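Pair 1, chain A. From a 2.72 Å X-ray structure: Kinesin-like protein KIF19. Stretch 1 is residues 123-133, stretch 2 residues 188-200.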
# COMPACT_ATOMS: atom_id res chain seq x y z
N ILE A 123 -8.64 -5.26 2.15
CA ILE A 123 -7.83 -6.08 1.25
C ILE A 123 -7.14 -7.22 2.01
O ILE A 123 -7.06 -8.34 1.49
CB ILE A 123 -6.80 -5.21 0.51
CG1 ILE A 123 -7.47 -4.31 -0.50
CG2 ILE A 123 -5.74 -6.09 -0.17
CD1 ILE A 123 -8.28 -5.06 -1.52
N TYR A 124 -6.60 -6.95 3.20
CA TYR A 124 -5.91 -7.96 4.00
C TYR A 124 -6.70 -9.25 4.09
O TYR A 124 -6.29 -10.27 3.53
CB TYR A 124 -5.64 -7.47 5.43
CG TYR A 124 -4.68 -6.30 5.59
CD1 TYR A 124 -3.71 -6.01 4.63
CD2 TYR A 124 -4.76 -5.49 6.70
CE1 TYR A 124 -2.83 -4.93 4.81
CE2 TYR A 124 -3.91 -4.44 6.88
CZ TYR A 124 -2.95 -4.14 5.94
OH TYR A 124 -2.10 -3.08 6.16
N VAL A 125 -7.84 -9.22 4.78
CA VAL A 125 -8.57 -10.45 5.06
C VAL A 125 -9.14 -11.05 3.77
O VAL A 125 -9.17 -12.27 3.61
CB VAL A 125 -9.66 -10.23 6.14
CG1 VAL A 125 -9.08 -9.60 7.40
CG2 VAL A 125 -10.77 -9.37 5.63
N ARG A 126 -9.58 -10.22 2.83
CA ARG A 126 -10.09 -10.78 1.58
C ARG A 126 -8.99 -11.53 0.85
O ARG A 126 -9.23 -12.61 0.30
CB ARG A 126 -10.67 -9.67 0.69
CG ARG A 126 -11.98 -9.13 1.22
CD ARG A 126 -12.45 -7.85 0.56
NE ARG A 126 -13.91 -7.85 0.58
CZ ARG A 126 -14.67 -7.46 1.59
NH1 ARG A 126 -14.14 -6.98 2.71
NH2 ARG A 126 -15.99 -7.55 1.50
N THR A 127 -7.78 -11.01 0.89
CA THR A 127 -6.66 -11.67 0.24
C THR A 127 -6.20 -12.90 1.02
O THR A 127 -5.93 -13.94 0.41
CB THR A 127 -5.51 -10.69 0.06
OG1 THR A 127 -6.03 -9.46 -0.47
CG2 THR A 127 -4.48 -11.24 -0.91
N LEU A 128 -6.10 -12.80 2.35
CA LEU A 128 -5.77 -13.99 3.14
C LEU A 128 -6.78 -15.09 2.89
O LEU A 128 -6.44 -16.28 2.93
CB LEU A 128 -5.70 -13.66 4.63
CG LEU A 128 -4.43 -13.00 5.20
CD1 LEU A 128 -4.17 -11.58 4.79
CD2 LEU A 128 -4.44 -13.09 6.71
N ASN A 129 -8.01 -14.72 2.57
CA ASN A 129 -9.10 -15.68 2.48
C ASN A 129 -9.04 -16.47 1.18
O ASN A 129 -9.07 -17.70 1.18
CB ASN A 129 -10.41 -14.93 2.62
CG ASN A 129 -11.45 -15.73 3.32
OD1 ASN A 129 -11.95 -16.74 2.80
ND2 ASN A 129 -11.73 -15.33 4.54
N ASP A 130 -8.94 -15.78 0.05
CA ASP A 130 -8.75 -16.48 -1.20
C ASP A 130 -7.41 -17.20 -1.25
O ASP A 130 -7.20 -18.08 -2.10
CB ASP A 130 -8.84 -15.51 -2.36
CG ASP A 130 -10.25 -15.24 -2.77
OD1 ASP A 130 -11.15 -15.95 -2.26
OD2 ASP A 130 -10.44 -14.34 -3.61
N LEU A 131 -6.50 -16.84 -0.36
CA LEU A 131 -5.22 -17.52 -0.34
C LEU A 131 -5.37 -18.93 0.21
O LEU A 131 -4.87 -19.89 -0.38
CB LEU A 131 -4.25 -16.68 0.50
CG LEU A 131 -2.78 -16.93 0.24
CD1 LEU A 131 -2.05 -15.61 0.35
CD2 LEU A 131 -2.28 -17.92 1.28
N PHE A 132 -6.13 -19.07 1.30
CA PHE A 132 -6.36 -20.37 1.92
C PHE A 132 -7.29 -21.26 1.10
O PHE A 132 -7.20 -22.49 1.18
CB PHE A 132 -6.91 -20.17 3.33
CG PHE A 132 -6.00 -19.40 4.22
CD1 PHE A 132 -4.62 -19.47 4.05
CD2 PHE A 132 -6.51 -18.58 5.21
CE1 PHE A 132 -3.77 -18.75 4.87
CE2 PHE A 132 -5.67 -17.85 6.02
CZ PHE A 132 -4.30 -17.94 5.85
N ARG A 133 -8.21 -20.67 0.33
CA ARG A 133 -8.99 -21.48 -0.60
C ARG A 133 -8.11 -22.02 -1.73
O ARG A 133 -8.09 -23.23 -1.99
CB ARG A 133 -10.14 -20.66 -1.18
CG ARG A 133 -11.27 -20.41 -0.20
CD ARG A 133 -12.47 -19.86 -0.92
NE ARG A 133 -13.53 -19.60 0.03
CZ ARG A 133 -13.72 -18.43 0.63
NH1 ARG A 133 -12.93 -17.40 0.34
NH2 ARG A 133 -14.72 -18.28 1.50
N SER A 188 -0.40 -18.29 11.80
CA SER A 188 -0.77 -19.27 10.78
C SER A 188 -2.25 -19.66 10.82
O SER A 188 -2.62 -20.64 10.15
CB SER A 188 0.06 -20.54 10.92
OG SER A 188 1.44 -20.27 10.80
N THR A 189 -3.09 -18.96 11.58
CA THR A 189 -4.50 -19.33 11.66
C THR A 189 -5.22 -19.00 10.35
O THR A 189 -4.89 -18.04 9.65
CB THR A 189 -5.19 -18.61 12.82
OG1 THR A 189 -5.24 -17.20 12.57
CG2 THR A 189 -4.46 -18.90 14.14
N ILE A 190 -6.21 -19.83 10.03
CA ILE A 190 -6.93 -19.73 8.77
C ILE A 190 -8.30 -19.08 8.92
O ILE A 190 -8.98 -18.84 7.91
CB ILE A 190 -7.07 -21.11 8.13
N ASN A 191 -8.73 -18.76 10.14
CA ASN A 191 -10.04 -18.17 10.37
C ASN A 191 -9.96 -16.65 10.23
O ASN A 191 -9.07 -16.02 10.81
CB ASN A 191 -10.59 -18.58 11.74
CG ASN A 191 -11.99 -18.05 12.01
OD1 ASN A 191 -12.18 -16.86 12.23
ND2 ASN A 191 -12.99 -18.94 11.94
N ALA A 192 -10.91 -16.08 9.46
CA ALA A 192 -10.90 -14.66 9.10
C ALA A 192 -11.39 -13.74 10.21
O ALA A 192 -11.05 -12.55 10.21
CB ALA A 192 -11.77 -14.41 7.87
N LYS A 193 -12.23 -14.23 11.13
CA LYS A 193 -12.52 -13.44 12.33
C LYS A 193 -11.26 -13.28 13.18
O LYS A 193 -10.96 -12.18 13.65
CB LYS A 193 -13.65 -14.08 13.13
N GLU A 194 -10.51 -14.37 13.36
CA GLU A 194 -9.29 -14.30 14.17
C GLU A 194 -8.27 -13.35 13.55
O GLU A 194 -7.74 -12.47 14.23
CB GLU A 194 -8.70 -15.69 14.35
CG GLU A 194 -9.62 -16.69 15.02
CD GLU A 194 -8.88 -17.97 15.39
OE1 GLU A 194 -9.51 -18.86 16.03
OE2 GLU A 194 -7.68 -18.09 15.06
N ILE A 195 -7.99 -13.52 12.25
CA ILE A 195 -7.07 -12.62 11.55
C ILE A 195 -7.50 -11.17 11.74
O ILE A 195 -6.71 -10.31 12.14
CB ILE A 195 -7.01 -12.98 10.06
CG1 ILE A 195 -6.37 -14.37 9.88
CG2 ILE A 195 -6.28 -11.89 9.31
CD1 ILE A 195 -6.76 -15.06 8.59
N MET A 196 -8.79 -10.90 11.48
CA MET A 196 -9.31 -9.54 11.56
C MET A 196 -9.16 -8.96 12.96
O MET A 196 -8.83 -7.77 13.11
CB MET A 196 -10.78 -9.53 11.11
CG MET A 196 -11.40 -8.16 11.08
SD MET A 196 -10.53 -7.08 9.93
CE MET A 196 -11.45 -5.56 10.14
N GLN A 197 -9.40 -9.76 14.00
CA GLN A 197 -9.19 -9.27 15.35
C GLN A 197 -7.70 -9.04 15.61
O GLN A 197 -7.33 -8.02 16.21
CB GLN A 197 -9.78 -10.25 16.37
N LEU A 198 -6.84 -9.95 15.12
CA LEU A 198 -5.40 -9.75 15.22
C LEU A 198 -5.00 -8.41 14.62
O LEU A 198 -4.34 -7.59 15.27
CB LEU A 198 -4.66 -10.87 14.51
CG LEU A 198 -4.45 -12.15 15.29
CD1 LEU A 198 -3.78 -13.21 14.44
CD2 LEU A 198 -3.63 -11.86 16.51
N LEU A 199 -5.40 -8.19 13.36
CA LEU A 199 -4.99 -7.00 12.62
C LEU A 199 -5.62 -5.73 13.16
O LEU A 199 -5.01 -4.67 13.09
CB LEU A 199 -5.33 -7.18 11.14
CG LEU A 199 -4.59 -8.35 10.52
CD1 LEU A 199 -4.92 -8.50 9.04
CD2 LEU A 199 -3.10 -8.21 10.76
N MET A 200 -6.85 -5.82 13.69
CA MET A 200 -7.45 -4.65 14.33
C MET A 200 -6.66 -4.24 15.56
O MET A 200 -6.24 -3.08 15.68
CB MET A 200 -8.91 -4.94 14.70
CG MET A 200 -9.94 -4.92 13.56
SD MET A 200 -10.20 -3.36 12.69
CE MET A 200 -10.72 -2.24 14.00

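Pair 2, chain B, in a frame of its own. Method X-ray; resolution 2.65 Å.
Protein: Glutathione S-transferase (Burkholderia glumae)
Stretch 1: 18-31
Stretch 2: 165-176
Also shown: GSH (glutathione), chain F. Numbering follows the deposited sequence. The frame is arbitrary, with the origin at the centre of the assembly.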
# COMPACT_ATOMS: atom_id res chain seq x y z
N SER B 18 -7.79 14.25 6.93
CA SER B 18 -7.15 13.02 6.45
C SER B 18 -5.85 12.61 7.17
O SER B 18 -4.90 13.38 7.26
CB SER B 18 -6.87 13.10 4.95
OG SER B 18 -6.15 11.96 4.51
N ALA B 19 -5.81 11.37 7.66
CA ALA B 19 -4.61 10.82 8.26
C ALA B 19 -3.53 10.62 7.20
O ALA B 19 -2.34 10.50 7.51
CB ALA B 19 -4.92 9.51 8.91
N PHE B 20 -3.96 10.55 5.94
CA PHE B 20 -3.06 10.20 4.87
C PHE B 20 -2.47 11.43 4.22
O PHE B 20 -1.33 11.42 3.77
CB PHE B 20 -3.76 9.30 3.86
CG PHE B 20 -4.32 8.05 4.47
CD1 PHE B 20 -3.48 7.16 5.15
CD2 PHE B 20 -5.69 7.77 4.42
CE1 PHE B 20 -3.99 6.01 5.74
CE2 PHE B 20 -6.21 6.63 5.00
CZ PHE B 20 -5.36 5.73 5.66
N ALA B 21 -3.27 12.50 4.19
CA ALA B 21 -2.78 13.79 3.76
C ALA B 21 -1.65 14.18 4.70
O ALA B 21 -0.55 14.57 4.26
CB ALA B 21 -3.90 14.82 3.82
N MET B 22 -1.91 14.04 5.99
CA MET B 22 -0.94 14.41 7.01
C MET B 22 0.36 13.64 6.85
O MET B 22 1.46 14.19 7.03
CB MET B 22 -1.53 14.15 8.39
CG MET B 22 -0.58 14.42 9.52
SD MET B 22 -1.44 14.27 11.08
CE MET B 22 -0.08 13.63 12.04
N SER B 23 0.24 12.38 6.47
CA SER B 23 1.39 11.53 6.25
C SER B 23 2.33 12.06 5.17
O SER B 23 3.55 12.10 5.36
CB SER B 23 0.94 10.13 5.87
OG SER B 23 2.05 9.26 5.83
N ALA B 24 1.77 12.48 4.04
CA ALA B 24 2.58 12.99 2.93
C ALA B 24 3.21 14.32 3.32
O ALA B 24 4.39 14.59 3.03
CB ALA B 24 1.75 13.13 1.64
N PHE B 25 2.41 15.17 3.95
CA PHE B 25 2.88 16.44 4.45
C PHE B 25 4.08 16.20 5.37
O PHE B 25 5.06 16.96 5.34
CB PHE B 25 1.75 17.17 5.20
CG PHE B 25 2.16 18.50 5.79
CD1 PHE B 25 2.94 18.56 6.95
CD2 PHE B 25 1.74 19.69 5.22
CE1 PHE B 25 3.32 19.79 7.51
CE2 PHE B 25 2.09 20.92 5.77
CZ PHE B 25 2.89 20.97 6.93
N VAL B 26 4.01 15.15 6.19
CA VAL B 26 5.09 14.93 7.16
C VAL B 26 6.38 14.52 6.45
O VAL B 26 7.47 14.92 6.86
CB VAL B 26 4.70 13.92 8.27
CG1 VAL B 26 5.94 13.38 8.98
CG2 VAL B 26 3.74 14.58 9.28
N VAL B 27 6.25 13.77 5.36
CA VAL B 27 7.43 13.35 4.60
C VAL B 27 8.18 14.56 4.05
O VAL B 27 9.40 14.68 4.23
CB VAL B 27 7.07 12.37 3.48
CG1 VAL B 27 8.29 12.02 2.65
CG2 VAL B 27 6.47 11.12 4.06
N LEU B 28 7.44 15.46 3.40
CA LEU B 28 8.02 16.66 2.82
C LEU B 28 8.72 17.48 3.89
O LEU B 28 9.86 17.92 3.71
CB LEU B 28 6.94 17.51 2.14
CG LEU B 28 6.31 16.94 0.87
CD1 LEU B 28 4.91 17.50 0.63
CD2 LEU B 28 7.20 17.23 -0.34
N LYS B 29 8.04 17.66 5.01
CA LYS B 29 8.58 18.48 6.07
C LYS B 29 9.83 17.88 6.70
O LYS B 29 10.78 18.59 6.95
CB LYS B 29 7.51 18.80 7.10
CG LYS B 29 6.75 20.07 6.79
CD LYS B 29 7.61 21.28 7.12
CE LYS B 29 6.89 22.58 6.84
NZ LYS B 29 6.47 22.68 5.42
N GLU B 30 9.83 16.57 6.92
CA GLU B 30 11.02 15.92 7.49
C GLU B 30 12.27 16.16 6.65
O GLU B 30 13.36 16.33 7.19
CB GLU B 30 10.80 14.41 7.61
CG GLU B 30 9.74 14.02 8.60
CD GLU B 30 10.15 14.28 10.03
OE1 GLU B 30 11.37 14.30 10.31
OE2 GLU B 30 9.24 14.45 10.87
N LYS B 31 12.09 16.17 5.33
CA LYS B 31 13.19 16.28 4.38
C LYS B 31 13.61 17.72 4.15
O LYS B 31 14.65 17.96 3.50
CB LYS B 31 12.81 15.66 3.04
CG LYS B 31 12.39 14.20 3.10
CD LYS B 31 12.38 13.63 1.70
CE LYS B 31 13.20 12.36 1.60
NZ LYS B 31 12.40 11.14 1.87
N ASP B 165 14.89 4.41 15.22
CA ASP B 165 14.82 5.70 14.55
C ASP B 165 13.43 5.91 13.94
O ASP B 165 12.78 4.95 13.47
CB ASP B 165 15.89 5.83 13.47
CG ASP B 165 17.28 6.05 14.05
OD1 ASP B 165 17.40 6.63 15.16
OD2 ASP B 165 18.26 5.65 13.40
N TRP B 166 12.97 7.15 13.97
CA TRP B 166 11.68 7.49 13.37
C TRP B 166 11.66 7.11 11.89
O TRP B 166 12.66 7.25 11.19
CB TRP B 166 11.40 8.98 13.52
CG TRP B 166 10.15 9.42 12.82
CD1 TRP B 166 8.89 9.47 13.33
CD2 TRP B 166 10.04 9.89 11.47
NE1 TRP B 166 8.00 9.94 12.39
CE2 TRP B 166 8.69 10.20 11.24
CE3 TRP B 166 10.97 10.08 10.44
CZ2 TRP B 166 8.24 10.69 10.02
CZ3 TRP B 166 10.52 10.56 9.23
CH2 TRP B 166 9.16 10.85 9.03
N CYS B 167 10.51 6.61 11.43
CA CYS B 167 10.23 6.55 10.00
C CYS B 167 8.77 6.97 9.80
O CYS B 167 8.03 7.09 10.78
CB CYS B 167 10.52 5.17 9.40
SG CYS B 167 9.52 3.78 10.00
N ILE B 168 8.38 7.20 8.55
CA ILE B 168 7.03 7.66 8.25
C ILE B 168 5.96 6.67 8.73
O ILE B 168 4.82 7.07 8.99
CB ILE B 168 6.81 7.98 6.73
CG1 ILE B 168 5.53 8.77 6.53
CG2 ILE B 168 6.81 6.70 5.87
CD1 ILE B 168 5.50 10.05 7.33
N ALA B 169 6.33 5.40 8.87
CA ALA B 169 5.41 4.38 9.38
C ALA B 169 4.90 4.71 10.76
O ALA B 169 3.76 4.37 11.08
CB ALA B 169 6.06 3.02 9.39
N ASP B 170 5.75 5.36 11.57
CA ASP B 170 5.42 5.74 12.95
C ASP B 170 4.33 6.80 13.04
O ASP B 170 3.45 6.71 13.89
CB ASP B 170 6.65 6.23 13.72
CG ASP B 170 7.69 5.14 13.92
OD1 ASP B 170 7.35 4.15 14.60
OD2 ASP B 170 8.83 5.28 13.39
N THR B 171 4.40 7.81 12.18
CA THR B 171 3.33 8.80 12.10
C THR B 171 2.02 8.09 11.76
O THR B 171 0.98 8.33 12.38
CB THR B 171 3.57 9.83 10.99
OG1 THR B 171 4.91 10.33 11.08
CG2 THR B 171 2.59 10.99 11.11
N ASP B 172 2.09 7.20 10.77
CA ASP B 172 0.92 6.47 10.31
C ASP B 172 0.34 5.62 11.42
O ASP B 172 -0.88 5.59 11.62
CB ASP B 172 1.29 5.58 9.12
CG ASP B 172 1.49 6.37 7.86
OD1 ASP B 172 1.13 7.58 7.86
OD2 ASP B 172 2.00 5.78 6.88
N PHE B 173 1.23 4.93 12.13
CA PHE B 173 0.84 4.07 13.24
C PHE B 173 0.18 4.90 14.35
O PHE B 173 -0.89 4.55 14.86
CB PHE B 173 2.05 3.34 13.81
CG PHE B 173 1.70 2.12 14.60
CD1 PHE B 173 0.51 1.44 14.36
CD2 PHE B 173 2.56 1.64 15.57
CE1 PHE B 173 0.19 0.31 15.07
CE2 PHE B 173 2.23 0.51 16.30
CZ PHE B 173 1.04 -0.16 16.04
N ALA B 174 0.83 6.02 14.70
CA ALA B 174 0.36 6.86 15.79
C ALA B 174 -1.02 7.41 15.49
O ALA B 174 -1.91 7.37 16.36
CB ALA B 174 1.33 7.99 16.05
N LEU B 175 -1.22 7.89 14.26
CA LEU B 175 -2.57 8.30 13.84
C LEU B 175 -3.58 7.19 14.01
O LEU B 175 -4.64 7.40 14.61
CB LEU B 175 -2.58 8.81 12.39
CG LEU B 175 -1.60 9.96 12.21
CD1 LEU B 175 -1.71 10.63 10.85
CD2 LEU B 175 -1.78 10.96 13.34
N MET B 176 -3.25 5.99 13.52
CA MET B 176 -4.18 4.86 13.59
C MET B 176 -4.46 4.46 15.02
O MET B 176 -5.61 4.18 15.37
CB MET B 176 -3.64 3.65 12.80
CG MET B 176 -4.57 2.43 12.76
SD MET B 176 -6.13 2.58 11.83
CE MET B 176 -5.66 3.68 10.50
N1 GSH F . -4.39 4.57 0.58
CA1 GSH F . -4.71 5.96 0.33
C1 GSH F . -3.55 6.88 0.62
O11 GSH F . -2.66 6.59 1.46
O12 GSH F . -3.47 7.96 -0.03
CB1 GSH F . -5.97 6.40 1.03
CG1 GSH F . -6.32 7.82 0.55
CD1 GSH F . -7.71 8.21 1.09
OE1 GSH F . -8.43 7.36 1.61
N2 GSH F . -8.17 9.60 1.00
CA2 GSH F . -9.46 10.02 1.49
C2 GSH F . -10.32 10.50 0.36
O2 GSH F . -9.83 11.07 -0.60
CB2 GSH F . -9.31 11.16 2.46
SG2 GSH F . -10.10 10.71 3.99
N3 GSH F . -11.75 10.30 0.39
CA3 GSH F . -12.52 10.79 -0.73
C3 GSH F . -13.03 9.58 -1.47
O31 GSH F . -12.44 8.47 -1.34
O32 GSH F . -14.05 9.68 -2.22

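Two helices packed nearly antiparallel, in KIF19 (pair 1) and in a Burkholderia glumae glutathione S-transferase (pair 2). The axes approach to 10.0 Å at 146° in pair 1 and to 9.8 Å at 152° in pair 2, and the central backbones superpose with an RMSD of 0.4 Å. The buried surface is similar, 433 and 496 Å². Along the first helix, Tyr A124, Val A125, Leu A128, Asn A129 and Phe A132 match Met B22, Ser B23, Val B26, Val B27 and Glu B30; along the second, Ala A192, Ile A195, Met A196 and Leu A199 match Ile B168, Thr B171, Asp B172 and Leu B175.

Leu A199 and Leu B175 match, so the leucine is common to both. In pair 1 Leu A199 CD1 lies 3.8 Å from Tyr A124 CD2; in pair 2 Leu B175 CD2 lies 3.4 Å from Met B22 CE. The two first-helix side chains leave the matched backbone by different rotamers (chi1 m for Tyr A124, t for Met B22), yet both reach the leucine. The next matched pair differs in chemistry. Val A125 CG1 packs against Met A196 SD at 3.9 Å, whereas Ser B23 OG donates a hydrogen bond to Asp B172 OD1 at 2.8 Å. No hydrogen bond joins the modelled atoms of the two stretches in pair 1.

In the middle, Leu A128 CD2 meets Ile A195 CG2 at 3.4 Å. The matched residues are smaller: Val B26 CG1 stands 3.8 Å from Thr B171 OG1, and Val B26 CG1 also reaches Ile B168 CD1 at 3.7 Å. One position on, the second-stretch partner grows from alanine to isoleucine. Asn A129 ND2 comes to 3.5 Å from the short Ala A192 CB; in pair 2 the matched residue is the larger Ile B168, and Ile B168 CG1 lies 3.5 Å from Val B27 CG2.

At the far end the matched residues are Phe A132 and Glu B30; in pair 2 an aromatic ring is supplied instead by Trp B166, which has no matched counterpart. Phe A132 reaches the loop before the second helix, its CE2 3.6 Å from Ile A190 CA, and meets Ile A195 CD1 at the ring edge, 3.9 Å from CE2. In pair 2 Glu B30 CG lies 3.3 Å from Trp B166 CH2, with the glutamate CD over one ring face, and Val B26 CG1 is 3.7 Å from Trp B166 CZ2. Trp B166 NE1 also makes a weak hydrogen bond to Thr B171 OG1 (3.4 Å), linking the indole to the helix that follows.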